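Local structure of oxidoreductase, iron/ascorbate family (Shewanella oneidensis, 3ON7) at residues E122-E125 with T126-D130; E262-A266 with D267-M271. The protein probably acts as an iron(II)- and 2-oxoglutarate-dependent oxygenase, of the kind that releases ethylene from 2-oxoglutarate and oxidises L-arginine alongside. All coordinates share one frame; numbering follows the deposited sequence.

Interaction 1 (E122-E125 with T126-D130); sequences EWIE and TYSPD
Ser-128 turns its hydroxyl back onto the last turn of helix 103-126, where OG donates to Ile-124 O at 2.7 Å. A first torsion that sets OG opposite its own carbonyl carbon and beside the backbone N (chi1 -67°) brings it to that oxygen. The same residue's N reaches Glu-125 O at 3.0 Å, from well above that carbonyl's plane, so one serine bonds two successive carbonyls at the end of the helix. Before it, Thr-126 N to Glu-122 O (2.8 Å) and Tyr-127 N to Trp-123 O (3.1 Å) are the closing helical bonds, each with an N-H angle of 170°. With an alanine here the hydroxyl bond is gone, and the carbonyl of buried Ile-124 is likely to lose that partner, leaving Ser-128's turn held mainly by the backbone bond to Glu-125 O.

That buried side contrasts with the exposed one, where Thr-126 lays CG2 near the rim of one face of the Tyr-127 ring and Tyr-127 CD2 passes Trp-123 O at 3.5 Å. Ile-124 packs on Leu-22 of helix 14-25 and on Leu-140, whose N is bonded by Glu-125 OE1 at the start of helix 140-144; Pro-129 occupies the N-cap position of the short helix 130-133.

Interaction 2 (E262-A266 with D267-M271); sequences ERYTA and DSYLM
The extended backbone of Tyr-264 and Thr-265 bends into helix 266-277 at Ala-266, and the first turn closes through Tyr-269 N to Thr-265 O (2.9 Å) and Leu-270 N to Ala-266 O (3.0 Å). Thr-265 is the N-cap, and with Ser-268 it makes a capping box. Ser-268 N donates to Thr-265 OG1 at 3.0 Å in a fairly straight bond (163°), while Thr-265 N returns to Ser-268 OG at 2.9 Å along a more bent path (139°). Both hydroxyls sit between their own backbone N and carbonyl carbon, which folds each side chain back over the main chain to face its partner's N-H. A water donates to Arg-263 O and also bonds Ser-268 OG, tying the box to the loop before it.

Beside the box the two tyrosines form a T-shaped pair: the edge of Tyr-269 points at the face of Tyr-264, with the planes at 81° and the centroids 5.0 Å apart. Tyr-269 CD1 stands over the ring centre, 3.7 Å from Tyr-264 CG, and Ser-268 OG lies at that ring's edge.

Asp-267 turns outward to accept from Arg-63 N of the third subunit, and Arg-263 forms a salt bridge with Asp-85 of the second. Within the chain, Tyr-264, Ala-266 and Tyr-269 rest on helix 216-221, which follows strand 210-214 of the main sheet.

In the fold
Interactions 1 and 2 are opposite ends of helices: residues 122-130 carry the end of helix 103-126 and the loop after it, and residues 262-271 start helix 266-277. They hold different elements and do not touch, their centres being about 23 Å apart. Both lie toward the outside of the chain and are partly buried, yet their surroundings differ. Interaction 1 meets no other chain of the assembly and rests on helices 14-25 and 140-144, with several of its residues exposed. Interaction 2 borders two neighbouring copies of the protein while resting on helix 216-221 of its own chain. In chemistry, a serine hydroxyl donates to a last-turn carbonyl in the first, whereas hydroxyls accept from backbone N-H groups in the second, which adds an aromatic pair.

Interaction 1 (E122-E125 with T126-D130)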
ATOM      1  N   GLU B 122      15.841  10.695 -27.324  1.00 24.71           N
ATOM      2  CA  GLU B 122      16.049  10.521 -28.762  1.00 27.06           C
ATOM      3  C   GLU B 122      17.544  10.413 -29.050  1.00 27.25           C
ATOM      4  O   GLU B 122      17.976   9.543 -29.822  1.00 28.47           O
ATOM      5  CB  GLU B 122      15.486  11.692 -29.579  1.00 29.06           C
ATOM      6  CG  GLU B 122      13.995  11.678 -29.798  1.00 36.66           C
ATOM      7  CD  GLU B 122      13.484  12.942 -30.499  1.00 44.82           C
ATOM      8  OE1 GLU B 122      14.304  13.793 -30.915  1.00 50.34           O
ATOM      9  OE2 GLU B 122      12.252  13.077 -30.631  1.00 47.99           O
ATOM     10  N   TRP B 123      18.325  11.308 -28.440  1.00 24.93           N
ATOM     11  CA  TRP B 123      19.782  11.284 -28.588  1.00 26.31           C
ATOM     12  C   TRP B 123      20.356   9.946 -28.156  1.00 25.31           C
ATOM     13  O   TRP B 123      21.193   9.371 -28.843  1.00 27.30           O
ATOM     14  CB  TRP B 123      20.448  12.393 -27.774  1.00 25.54           C
ATOM     15  CG  TRP B 123      20.294  13.781 -28.320  1.00 24.01           C
ATOM     16  CD1 TRP B 123      19.573  14.181 -29.411  1.00 28.15           C
ATOM     17  CD2 TRP B 123      20.841  14.957 -27.749  1.00 21.80           C
ATOM     18  NE1 TRP B 123      19.667  15.545 -29.569  1.00 27.56           N
ATOM     19  CE2 TRP B 123      20.430  16.046 -28.550  1.00 25.14           C
ATOM     20  CE3 TRP B 123      21.660  15.197 -26.639  1.00 21.88           C
ATOM     21  CZ2 TRP B 123      20.813  17.361 -28.278  1.00 29.28           C
ATOM     22  CZ3 TRP B 123      22.034  16.507 -26.359  1.00 27.94           C
ATOM     23  CH2 TRP B 123      21.617  17.572 -27.180  1.00 26.86           C
ATOM     24  N   ILE B 124      19.888   9.447 -27.020  1.00 24.89           N
ATOM     25  CA  ILE B 124      20.373   8.177 -26.485  1.00 23.49           C
ATOM     26  C   ILE B 124      20.081   7.039 -27.454  1.00 25.20           C
ATOM     27  O   ILE B 124      20.940   6.184 -27.694  1.00 24.42           O
ATOM     28  CB  ILE B 124      19.779   7.893 -25.094  1.00 22.82           C
ATOM     29  CG1 ILE B 124      20.373   8.865 -24.055  1.00 19.78           C
ATOM     30  CG2 ILE B 124      20.036   6.452 -24.681  1.00 23.02           C
ATOM     31  CD1 ILE B 124      19.561   8.938 -22.759  1.00 20.16           C
ATOM     32  N   GLU B 125      18.886   7.043 -28.037  1.00 27.29           N
ATOM     33  CA  GLU B 125      18.508   6.002 -28.990  1.00 28.09           C
ATOM     34  C   GLU B 125      19.341   6.122 -30.261  1.00 29.48           C
ATOM     35  O   GLU B 125      19.933   5.139 -30.703  1.00 31.48           O
ATOM     36  CB  GLU B 125      17.018   6.066 -29.309  1.00 28.53           C
ATOM     37  CG  GLU B 125      16.499   4.804 -30.037  1.00 33.91           C
ATOM     38  CD  GLU B 125      14.982   4.675 -30.042  1.00 35.49           C
ATOM     39  OE1 GLU B 125      14.313   5.360 -29.243  1.00 36.09           O
ATOM     40  OE2 GLU B 125      14.461   3.870 -30.849  1.00 42.83           O
ATOM     41  N   THR B 126      19.414   7.331 -30.821  1.00 29.47           N
ATOM     42  CA  THR B 126      20.133   7.580 -32.069  1.00 29.89           C
ATOM     43  C   THR B 126      21.569   7.047 -32.005  1.00 30.68           C
ATOM     44  O   THR B 126      21.997   6.346 -32.913  1.00 32.41           O
ATOM     45  CB  THR B 126      20.157   9.100 -32.429  1.00 32.62           C
ATOM     46  OG1 THR B 126      18.851   9.528 -32.873  1.00 30.82           O
ATOM     47  CG2 THR B 126      21.237   9.414 -33.517  1.00 27.39           C
ATOM     48  N   TYR B 127      22.289   7.362 -30.928  1.00 29.01           N
ATOM     49  CA  TYR B 127      23.675   6.915 -30.750  1.00 28.97           C
ATOM     50  C   TYR B 127      23.863   5.576 -30.020  1.00 29.83           C
ATOM     51  O   TYR B 127      24.994   5.188 -29.724  1.00 32.73           O
ATOM     52  CB  TYR B 127      24.485   8.017 -30.069  1.00 29.88           C
ATOM     53  CG  TYR B 127      24.653   9.234 -30.963  1.00 33.71           C
ATOM     54  CD1 TYR B 127      25.571   9.226 -32.014  1.00 37.55           C
ATOM     55  CD2 TYR B 127      23.876  10.380 -30.779  1.00 34.85           C
ATOM     56  CE1 TYR B 127      25.717  10.320 -32.853  1.00 39.28           C
ATOM     57  CE2 TYR B 127      24.020  11.496 -31.617  1.00 34.52           C
ATOM     58  CZ  TYR B 127      24.944  11.454 -32.649  1.00 38.90           C
ATOM     59  OH  TYR B 127      25.105  12.540 -33.488  1.00 40.73           O
ATOM     60  N   SER B 128      22.784   4.850 -29.743  1.00 28.68           N
ATOM     61  CA  SER B 128      22.928   3.460 -29.297  1.00 29.57           C
ATOM     62  C   SER B 128      23.379   2.619 -30.493  1.00 31.86           C
ATOM     63  O   SER B 128      22.969   2.897 -31.622  1.00 32.67           O
ATOM     64  CB  SER B 128      21.602   2.898 -28.788  1.00 28.93           C
ATOM     65  OG  SER B 128      21.155   3.528 -27.603  1.00 26.18           O
ATOM     66  N   PRO B 129      24.223   1.593 -30.263  1.00 31.97           N
ATOM     67  CA  PRO B 129      24.467   0.634 -31.351  1.00 34.09           C
ATOM     68  C   PRO B 129      23.175  -0.088 -31.760  1.00 34.71           C
ATOM     69  O   PRO B 129      22.220  -0.149 -30.975  1.00 33.53           O
ATOM     70  CB  PRO B 129      25.471  -0.359 -30.743  1.00 33.41           C
ATOM     71  CG  PRO B 129      26.086   0.344 -29.592  1.00 32.55           C
ATOM     72  CD  PRO B 129      25.067   1.330 -29.083  1.00 31.86           C
ATOM     73  N   ASP B 130      23.144  -0.617 -32.976  1.00 37.22           N
ATOM     74  CA  ASP B 130      21.926  -1.244 -33.520  1.00 38.92           C
ATOM     75  C   ASP B 130      21.443  -2.435 -32.684  1.00 38.12           C
ATOM     76  O   ASP B 130      20.249  -2.677 -32.600  1.00 38.52           O
ATOM     77  CB  ASP B 130      22.133  -1.675 -34.986  1.00 41.24           C
ATOM     78  CG  ASP B 130      22.083  -0.491 -35.978  1.00 46.51           C
ATOM     79  OD1 ASP B 130      21.487   0.558 -35.645  1.00 50.95           O
ATOM     80  OD2 ASP B 130      22.621  -0.613 -37.107  1.00 51.63           O
TER

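Interaction 2 (E262-A266 with D267-M271)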
ATOM      1  N   GLU B 262      13.311  -9.211 -21.518  1.00 26.49           N
ATOM      2  CA  GLU B 262      12.662 -10.509 -21.483  1.00 30.42           C
ATOM      3  C   GLU B 262      12.188 -10.858 -20.072  1.00 27.97           C
ATOM      4  O   GLU B 262      11.334 -11.732 -19.925  1.00 29.26           O
ATOM      5  CB  GLU B 262      13.604 -11.634 -21.989  1.00 32.32           C
ATOM      6  CG  GLU B 262      14.023 -11.516 -23.472  1.00 42.39           C
ATOM      7  CD  GLU B 262      14.102 -12.855 -24.230  1.00 54.36           C
ATOM      8  OE1 GLU B 262      14.302 -13.928 -23.599  1.00 57.19           O
ATOM      9  OE2 GLU B 262      13.966 -12.814 -25.478  1.00 57.34           O
ATOM     10  N   ARG B 263      12.747 -10.186 -19.061  1.00 25.39           N
ATOM     11  CA  ARG B 263      12.531 -10.527 -17.647  1.00 26.07           C
ATOM     12  C   ARG B 263      11.556  -9.619 -16.910  1.00 24.33           C
ATOM     13  O   ARG B 263      10.891 -10.071 -15.981  1.00 23.47           O
ATOM     14  CB  ARG B 263      13.859 -10.513 -16.880  1.00 26.99           C
ATOM     15  CG  ARG B 263      14.842 -11.617 -17.265  1.00 34.28           C
ATOM     16  CD  ARG B 263      16.219 -11.423 -16.582  1.00 38.90           C
ATOM     17  NE  ARG B 263      16.117 -11.294 -15.119  1.00 46.70           N
ATOM     18  CZ  ARG B 263      17.156 -11.245 -14.275  1.00 47.52           C
ATOM     19  NH1 ARG B 263      18.411 -11.325 -14.728  1.00 49.37           N
ATOM     20  NH2 ARG B 263      16.936 -11.124 -12.961  1.00 39.28           N
ATOM     21  N   TYR B 264      11.476  -8.353 -17.312  1.00 20.94           N
ATOM     22  CA  TYR B 264      10.658  -7.383 -16.609  1.00 21.78           C
ATOM     23  C   TYR B 264       9.882  -6.396 -17.471  1.00 21.29           C
ATOM     24  O   TYR B 264      10.360  -5.919 -18.494  1.00 20.95           O
ATOM     25  CB  TYR B 264      11.548  -6.518 -15.705  1.00 22.00           C
ATOM     26  CG  TYR B 264      12.409  -7.233 -14.686  1.00 20.72           C
ATOM     27  CD1 TYR B 264      11.883  -7.632 -13.459  1.00 26.37           C
ATOM     28  CD2 TYR B 264      13.768  -7.428 -14.909  1.00 22.25           C
ATOM     29  CE1 TYR B 264      12.694  -8.240 -12.498  1.00 26.77           C
ATOM     30  CE2 TYR B 264      14.580  -8.017 -13.962  1.00 24.45           C
ATOM     31  CZ  TYR B 264      14.039  -8.427 -12.755  1.00 29.51           C
ATOM     32  OH  TYR B 264      14.835  -9.041 -11.815  1.00 34.85           O
ATOM     33  N   THR B 265       8.698  -6.041 -16.988  1.00 22.49           N
ATOM     34  CA  THR B 265       8.075  -4.764 -17.303  1.00 20.35           C
ATOM     35  C   THR B 265       8.483  -3.766 -16.208  1.00 19.77           C
ATOM     36  O   THR B 265       9.075  -4.147 -15.191  1.00 18.80           O
ATOM     37  CB  THR B 265       6.558  -4.875 -17.294  1.00 20.66           C
ATOM     38  OG1 THR B 265       6.151  -5.330 -16.005  1.00 23.47           O
ATOM     39  CG2 THR B 265       6.071  -5.846 -18.358  1.00 14.80           C
ATOM     40  N   ALA B 266       8.173  -2.491 -16.395  1.00 19.65           N
ATOM     41  CA  ALA B 266       8.543  -1.486 -15.381  1.00 18.92           C
ATOM     42  C   ALA B 266       7.799  -1.805 -14.074  1.00 19.89           C
ATOM     43  O   ALA B 266       8.368  -1.737 -12.977  1.00 19.23           O
ATOM     44  CB  ALA B 266       8.228  -0.084 -15.861  1.00 15.44           C
ATOM     45  N   ASP B 267       6.534  -2.182 -14.214  1.00 18.38           N
ATOM     46  CA  ASP B 267       5.707  -2.577 -13.088  1.00 18.27           C
ATOM     47  C   ASP B 267       6.275  -3.806 -12.355  1.00 19.06           C
ATOM     48  O   ASP B 267       6.391  -3.795 -11.148  1.00 19.57           O
ATOM     49  CB  ASP B 267       4.287  -2.860 -13.594  1.00 18.55           C
ATOM     50  CG  ASP B 267       3.258  -2.947 -12.468  1.00 20.97           C
ATOM     51  OD1 ASP B 267       3.056  -1.966 -11.726  1.00 22.17           O
ATOM     52  OD2 ASP B 267       2.632  -4.010 -12.346  1.00 21.60           O
ATOM     53  N   SER B 268       6.632  -4.865 -13.074  1.00 19.06           N
ATOM     54  CA  SER B 268       7.146  -6.062 -12.411  1.00 18.41           C
ATOM     55  C   SER B 268       8.531  -5.818 -11.853  1.00 16.78           C
ATOM     56  O   SER B 268       8.937  -6.484 -10.907  1.00 17.47           O
ATOM     57  CB  SER B 268       7.142  -7.290 -13.354  1.00 19.59           C
ATOM     58  OG  SER B 268       8.168  -7.206 -14.342  1.00 20.90           O
ATOM     59  N   TYR B 269       9.271  -4.882 -12.440  1.00 16.81           N
ATOM     60  CA  TYR B 269      10.581  -4.527 -11.927  1.00 17.93           C
ATOM     61  C   TYR B 269      10.439  -3.832 -10.573  1.00 18.86           C
ATOM     62  O   TYR B 269      11.161  -4.138  -9.634  1.00 19.36           O
ATOM     63  CB  TYR B 269      11.317  -3.614 -12.908  1.00 19.12           C
ATOM     64  CG  TYR B 269      12.766  -3.374 -12.556  1.00 17.03           C
ATOM     65  CD1 TYR B 269      13.749  -4.257 -12.948  1.00 19.13           C
ATOM     66  CD2 TYR B 269      13.147  -2.272 -11.816  1.00 19.80           C
ATOM     67  CE1 TYR B 269      15.082  -4.035 -12.629  1.00 19.12           C
ATOM     68  CE2 TYR B 269      14.466  -2.052 -11.485  1.00 18.76           C
ATOM     69  CZ  TYR B 269      15.432  -2.938 -11.890  1.00 23.28           C
ATOM     70  OH  TYR B 269      16.758  -2.716 -11.556  1.00 24.97           O
ATOM     71  N   LEU B 270       9.487  -2.912 -10.458  1.00 20.38           N
ATOM     72  CA  LEU B 270       9.251  -2.237  -9.182  1.00 20.32           C
ATOM     73  C   LEU B 270       8.759  -3.259  -8.124  1.00 22.26           C
ATOM     74  O   LEU B 270       9.290  -3.318  -7.003  1.00 22.53           O
ATOM     75  CB  LEU B 270       8.228  -1.151  -9.357  1.00 19.42           C
ATOM     76  CG  LEU B 270       7.911  -0.306  -8.124  1.00 20.94           C
ATOM     77  CD1 LEU B 270       9.168   0.441  -7.669  1.00 16.31           C
ATOM     78  CD2 LEU B 270       6.762   0.667  -8.500  1.00 15.07           C
HETATM   79  N   MSE B 271       7.780  -4.082  -8.499  1.00 18.92           N
HETATM   80  CA  MSE B 271       7.240  -5.052  -7.563  1.00 21.21           C
HETATM   81  C   MSE B 271       8.401  -5.895  -7.017  1.00 19.57           C
HETATM   82  O   MSE B 271       8.490  -6.134  -5.816  1.00 18.29           O
HETATM   83  CB  MSE B 271       6.173  -5.959  -8.207  1.00 20.33           C
HETATM   84  CG  MSE B 271       4.813  -5.348  -8.489  1.00 19.47           C
HETATM   85 SE   MSE B 271       3.994  -4.298  -7.052  0.75 19.48          SE
HETATM   86  CE  MSE B 271       4.593  -2.595  -7.573  1.00 15.02           C
TER
HETATM   87  O   HOH W   1       8.816 -10.018 -14.156  1.00 20.66           O